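Local atomic coordinates of hypothetical protein (Methanosarcina mazei, PDB entry 2I1S), a protein that is of unknown function and belongs to the family of plasmid pRiA4b ORF-3-like proteins. Residues D143-L157 and D167-E179. Sequence-based numbering, arbitrary orientation.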
# COMPACT_ATOMS: atom_id res chain seq x y z
N ASP A 143 -10.54 -8.86 2.40
CA ASP A 143 -11.80 -9.18 3.07
C ASP A 143 -11.59 -9.89 4.43
O ASP A 143 -12.54 -10.45 5.03
CB ASP A 143 -12.68 -10.00 2.12
CG ASP A 143 -12.86 -9.33 0.76
OD1 ASP A 143 -13.15 -8.12 0.71
OD2 ASP A 143 -12.72 -10.02 -0.26
N SER A 144 -10.35 -9.84 4.92
CA SER A 144 -9.95 -10.63 6.10
C SER A 144 -10.35 -10.01 7.46
O SER A 144 -9.90 -10.49 8.50
CB SER A 144 -8.45 -10.95 6.07
OG SER A 144 -7.66 -9.78 6.22
N GLY A 145 -11.16 -8.95 7.43
CA GLY A 145 -11.75 -8.38 8.64
C GLY A 145 -11.00 -7.20 9.27
O GLY A 145 -11.31 -6.83 10.39
N GLY A 146 -10.05 -6.59 8.55
CA GLY A 146 -9.36 -5.41 9.04
C GLY A 146 -8.20 -5.87 9.90
O GLY A 146 -7.89 -7.06 9.96
N VAL A 147 -7.52 -4.95 10.57
CA VAL A 147 -6.32 -5.37 11.30
C VAL A 147 -6.73 -6.35 12.40
O VAL A 147 -6.08 -7.40 12.60
CB VAL A 147 -5.41 -4.20 11.76
CG1 VAL A 147 -4.92 -3.44 10.56
CG2 VAL A 147 -6.11 -3.24 12.68
N TRP A 148 -7.86 -6.07 13.03
CA TRP A 148 -8.38 -6.94 14.08
C TRP A 148 -8.72 -8.33 13.57
O TRP A 148 -8.25 -9.30 14.15
CB TRP A 148 -9.54 -6.28 14.85
CG TRP A 148 -8.97 -5.23 15.81
CD1 TRP A 148 -9.39 -3.94 15.99
CD2 TRP A 148 -7.81 -5.39 16.64
NE1 TRP A 148 -8.59 -3.30 16.90
CE2 TRP A 148 -7.61 -4.16 17.32
N GLY A 149 -9.49 -8.43 12.48
CA GLY A 149 -9.80 -9.72 11.87
C GLY A 149 -8.58 -10.55 11.47
O GLY A 149 -8.52 -11.74 11.74
N TYR A 150 -7.62 -9.91 10.80
CA TYR A 150 -6.40 -10.59 10.39
C TYR A 150 -5.54 -11.07 11.59
O TYR A 150 -5.12 -12.22 11.63
CB TYR A 150 -5.59 -9.72 9.42
CG TYR A 150 -4.34 -10.40 8.87
CD1 TYR A 150 -4.45 -11.56 8.09
CD2 TYR A 150 -3.06 -9.90 9.16
CE1 TYR A 150 -3.33 -12.20 7.60
CE2 TYR A 150 -1.90 -10.53 8.65
CZ TYR A 150 -2.06 -11.68 7.87
OH TYR A 150 -0.99 -12.33 7.36
N GLU A 151 -5.31 -10.21 12.58
CA GLU A 151 -4.55 -10.66 13.75
C GLU A 151 -5.25 -11.81 14.50
O GLU A 151 -4.58 -12.71 14.98
CB GLU A 151 -4.21 -9.49 14.69
CG GLU A 151 -3.11 -8.58 14.15
CD GLU A 151 -1.66 -9.03 14.47
OE1 GLU A 151 -1.39 -10.26 14.55
OE2 GLU A 151 -0.78 -8.13 14.65
N GLU A 152 -6.58 -11.78 14.61
CA GLU A 152 -7.32 -12.89 15.23
C GLU A 152 -7.06 -14.22 14.50
O GLU A 152 -6.76 -15.22 15.14
CB GLU A 152 -8.82 -12.63 15.26
CG GLU A 152 -9.28 -11.58 16.26
CD GLU A 152 -10.77 -11.22 16.08
OE1 GLU A 152 -11.46 -11.93 15.28
OE2 GLU A 152 -11.25 -10.24 16.73
N MET A 153 -7.20 -14.25 13.18
CA MET A 153 -6.78 -15.41 12.38
C MET A 153 -5.33 -15.89 12.69
O MET A 153 -5.13 -17.06 12.90
CB MET A 153 -6.94 -15.11 10.90
CG MET A 153 -8.41 -15.18 10.44
SD MET A 153 -8.76 -15.13 8.68
CE MET A 153 -7.87 -13.73 8.15
N LEU A 154 -4.36 -14.98 12.73
CA LEU A 154 -2.96 -15.34 13.02
C LEU A 154 -2.77 -15.93 14.41
O LEU A 154 -1.90 -16.77 14.59
CB LEU A 154 -1.99 -14.17 12.82
CG LEU A 154 -1.88 -13.57 11.41
CD1 LEU A 154 -0.75 -12.58 11.37
CD2 LEU A 154 -1.69 -14.68 10.36
N GLU A 155 -3.56 -15.46 15.37
CA GLU A 155 -3.55 -15.97 16.75
C GLU A 155 -4.07 -17.41 16.79
O GLU A 155 -3.42 -18.29 17.38
CB GLU A 155 -4.37 -15.07 17.70
CG GLU A 155 -3.67 -13.79 18.11
CD GLU A 155 -2.38 -14.05 18.90
OE1 GLU A 155 -2.44 -14.52 20.07
OE2 GLU A 155 -1.29 -13.76 18.36
N VAL A 156 -5.22 -17.63 16.17
CA VAL A 156 -5.73 -18.98 15.87
C VAL A 156 -4.66 -19.90 15.26
O VAL A 156 -4.51 -21.05 15.68
CB VAL A 156 -6.97 -18.95 14.92
CG1 VAL A 156 -7.24 -20.31 14.32
CG2 VAL A 156 -8.21 -18.44 15.65
N LEU A 157 -3.90 -19.39 14.29
CA LEU A 157 -2.93 -20.23 13.57
C LEU A 157 -1.85 -20.85 14.48
O LEU A 157 -1.33 -21.94 14.19
CB LEU A 157 -2.32 -19.48 12.37
CG LEU A 157 -3.16 -19.50 11.08
CD1 LEU A 157 -2.44 -18.84 9.88
CD2 LEU A 157 -3.63 -20.94 10.71
N ASP A 167 -11.09 -24.03 10.38
CA ASP A 167 -11.84 -23.03 9.65
C ASP A 167 -10.95 -21.88 9.21
O ASP A 167 -11.19 -21.27 8.17
CB ASP A 167 -12.98 -22.49 10.50
CG ASP A 167 -14.10 -23.50 10.66
OD1 ASP A 167 -14.77 -23.45 11.72
OD2 ASP A 167 -14.32 -24.34 9.75
N THR A 168 -9.94 -21.58 10.00
CA THR A 168 -9.02 -20.48 9.71
C THR A 168 -8.09 -20.90 8.57
O THR A 168 -7.88 -20.14 7.66
CB THR A 168 -8.22 -20.11 10.97
OG1 THR A 168 -9.14 -19.87 12.04
CG2 THR A 168 -7.28 -18.87 10.76
N VAL A 169 -7.57 -22.13 8.64
CA VAL A 169 -6.75 -22.73 7.57
C VAL A 169 -7.49 -22.75 6.25
O VAL A 169 -6.90 -22.41 5.21
CB VAL A 169 -6.24 -24.16 7.94
CG1 VAL A 169 -5.53 -24.84 6.75
CG2 VAL A 169 -5.28 -24.08 9.14
N LEU A 170 -8.78 -23.13 6.29
CA LEU A 170 -9.62 -23.18 5.10
C LEU A 170 -9.78 -21.78 4.50
O LEU A 170 -9.68 -21.59 3.28
CB LEU A 170 -10.97 -23.85 5.40
CG LEU A 170 -11.84 -24.26 4.19
CD1 LEU A 170 -11.24 -25.40 3.35
CD2 LEU A 170 -13.27 -24.63 4.61
N TRP A 171 -9.96 -20.81 5.40
CA TRP A 171 -10.19 -19.40 5.08
C TRP A 171 -8.95 -18.81 4.35
O TRP A 171 -9.09 -18.21 3.28
CB TRP A 171 -10.51 -18.59 6.36
CG TRP A 171 -11.24 -17.30 6.11
CD1 TRP A 171 -12.55 -17.03 6.43
CD2 TRP A 171 -10.72 -16.08 5.52
NE1 TRP A 171 -12.87 -15.74 6.06
CE2 TRP A 171 -11.77 -15.14 5.51
CE3 TRP A 171 -9.45 -15.69 5.04
CZ2 TRP A 171 -11.61 -13.83 4.99
CZ3 TRP A 171 -9.30 -14.39 4.52
CH2 TRP A 171 -10.37 -13.48 4.48
N LEU A 172 -7.77 -19.01 4.93
CA LEU A 172 -6.52 -18.44 4.43
C LEU A 172 -5.84 -19.32 3.40
O LEU A 172 -5.01 -18.84 2.65
CB LEU A 172 -5.56 -18.13 5.61
CG LEU A 172 -5.90 -16.98 6.57
CD1 LEU A 172 -5.05 -17.06 7.82
CD2 LEU A 172 -5.72 -15.63 5.90
N GLY A 173 -6.22 -20.59 3.37
CA GLY A 173 -5.63 -21.57 2.44
C GLY A 173 -4.47 -22.36 3.04
O GLY A 173 -3.76 -21.89 3.94
N ASP A 174 -4.27 -23.56 2.50
CA ASP A 174 -3.23 -24.48 2.98
C ASP A 174 -1.86 -23.87 3.02
O ASP A 174 -1.13 -24.04 3.99
CB ASP A 174 -3.15 -25.72 2.07
CG ASP A 174 -3.89 -26.90 2.63
OD1 ASP A 174 -4.19 -26.87 3.85
OD2 ASP A 174 -4.18 -27.84 1.85
N ASP A 175 -1.51 -23.21 1.92
CA ASP A 175 -0.16 -22.73 1.66
C ASP A 175 0.14 -21.36 2.27
O ASP A 175 1.25 -20.86 2.14
CB ASP A 175 0.11 -22.70 0.14
CG ASP A 175 -1.10 -22.15 -0.68
OD1 ASP A 175 -0.86 -21.58 -1.79
OD2 ASP A 175 -2.27 -22.31 -0.24
N PHE A 176 -0.83 -20.77 2.94
CA PHE A 176 -0.62 -19.44 3.47
C PHE A 176 0.49 -19.42 4.53
O PHE A 176 0.53 -20.27 5.42
CB PHE A 176 -1.94 -18.83 4.00
CG PHE A 176 -1.79 -17.42 4.50
CD1 PHE A 176 -1.82 -16.34 3.60
CD2 PHE A 176 -1.59 -17.17 5.88
CE1 PHE A 176 -1.66 -15.02 4.06
CE2 PHE A 176 -1.44 -15.86 6.34
CZ PHE A 176 -1.48 -14.78 5.42
N ASP A 177 1.40 -18.47 4.38
CA ASP A 177 2.55 -18.25 5.29
C ASP A 177 2.58 -16.74 5.60
O ASP A 177 2.86 -15.94 4.71
CB ASP A 177 3.85 -18.73 4.61
CG ASP A 177 5.10 -18.47 5.43
OD1 ASP A 177 5.06 -17.88 6.54
OD2 ASP A 177 6.18 -18.85 4.95
N PRO A 178 2.18 -16.35 6.83
CA PRO A 178 2.17 -14.92 7.19
C PRO A 178 3.51 -14.18 7.00
O PRO A 178 3.48 -12.95 6.85
CB PRO A 178 1.73 -14.91 8.67
CG PRO A 178 1.84 -16.33 9.14
CD PRO A 178 1.67 -17.19 7.92
N GLU A 179 4.63 -14.91 6.96
CA GLU A 179 5.97 -14.30 6.84
C GLU A 179 6.58 -14.35 5.45
O GLU A 179 7.72 -13.91 5.24
CB GLU A 179 7.00 -14.92 7.84
CG GLU A 179 6.52 -15.01 9.28
CD GLU A 179 5.84 -13.73 9.74
OE1 GLU A 179 6.34 -12.62 9.41
OE2 GLU A 179 4.81 -13.84 10.44
O HOH W 1 1.30 -11.18 7.34
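Helices 146-157 and 167-172 meet at an angle of 125° between their N-to-C directions, their axes 9.8 Å apart at closest, with Met153 and Thr168 facing each other where the backbones come nearest. Thr168 sets its CG2 against Met153, 3.5 Å from the carbonyl O of Met153 and also against its CB, while its OG1 is hydrogen-bonded to the carbonyl of Glu164, one turn earlier. Met153 carries the Trp171 side of the contact: CG-SD runs on extended (chi2 -170°) and sets SD over one face of the indole, 4.1 Å from the centroid of the six-membered ring, a Met-aromatic contact; the bend at chi3 (-51°) then turns CE toward the same ring, a CH-pi approach, and toward Leu172. The far corner of that indole reaches the loop before helix 146-157, with Trp171 CH2 3.3 Å from Ser144 CA. Helices 146-157 and 165-172 are consecutive and pack obliquely as a helical pair beyond the mixed beta-sheet; after the second, Gly173 takes positive phi and a type I turn from Gly173 to Phe176 brings the chain back across helix 146-157. Leu172 sits between Met153 and Leu157, CD2 3.6 Å from Met153 CE and CD1 3.8 Å from Leu157 CD1, and CD2 also lies over the centre of one Phe176 face; an alanine here would probably open a gap beside the Met153 methyl and take away this packing on Phe176. Phe176 points its edge at Tyr150, CZ lying 3.2 Å from Tyr150 OH close to both ring planes. That hydroxyl donates to a water, which in turn donates to Pro178 O, while Leu154 CD2 packs against Pro178 CB (3.8 Å).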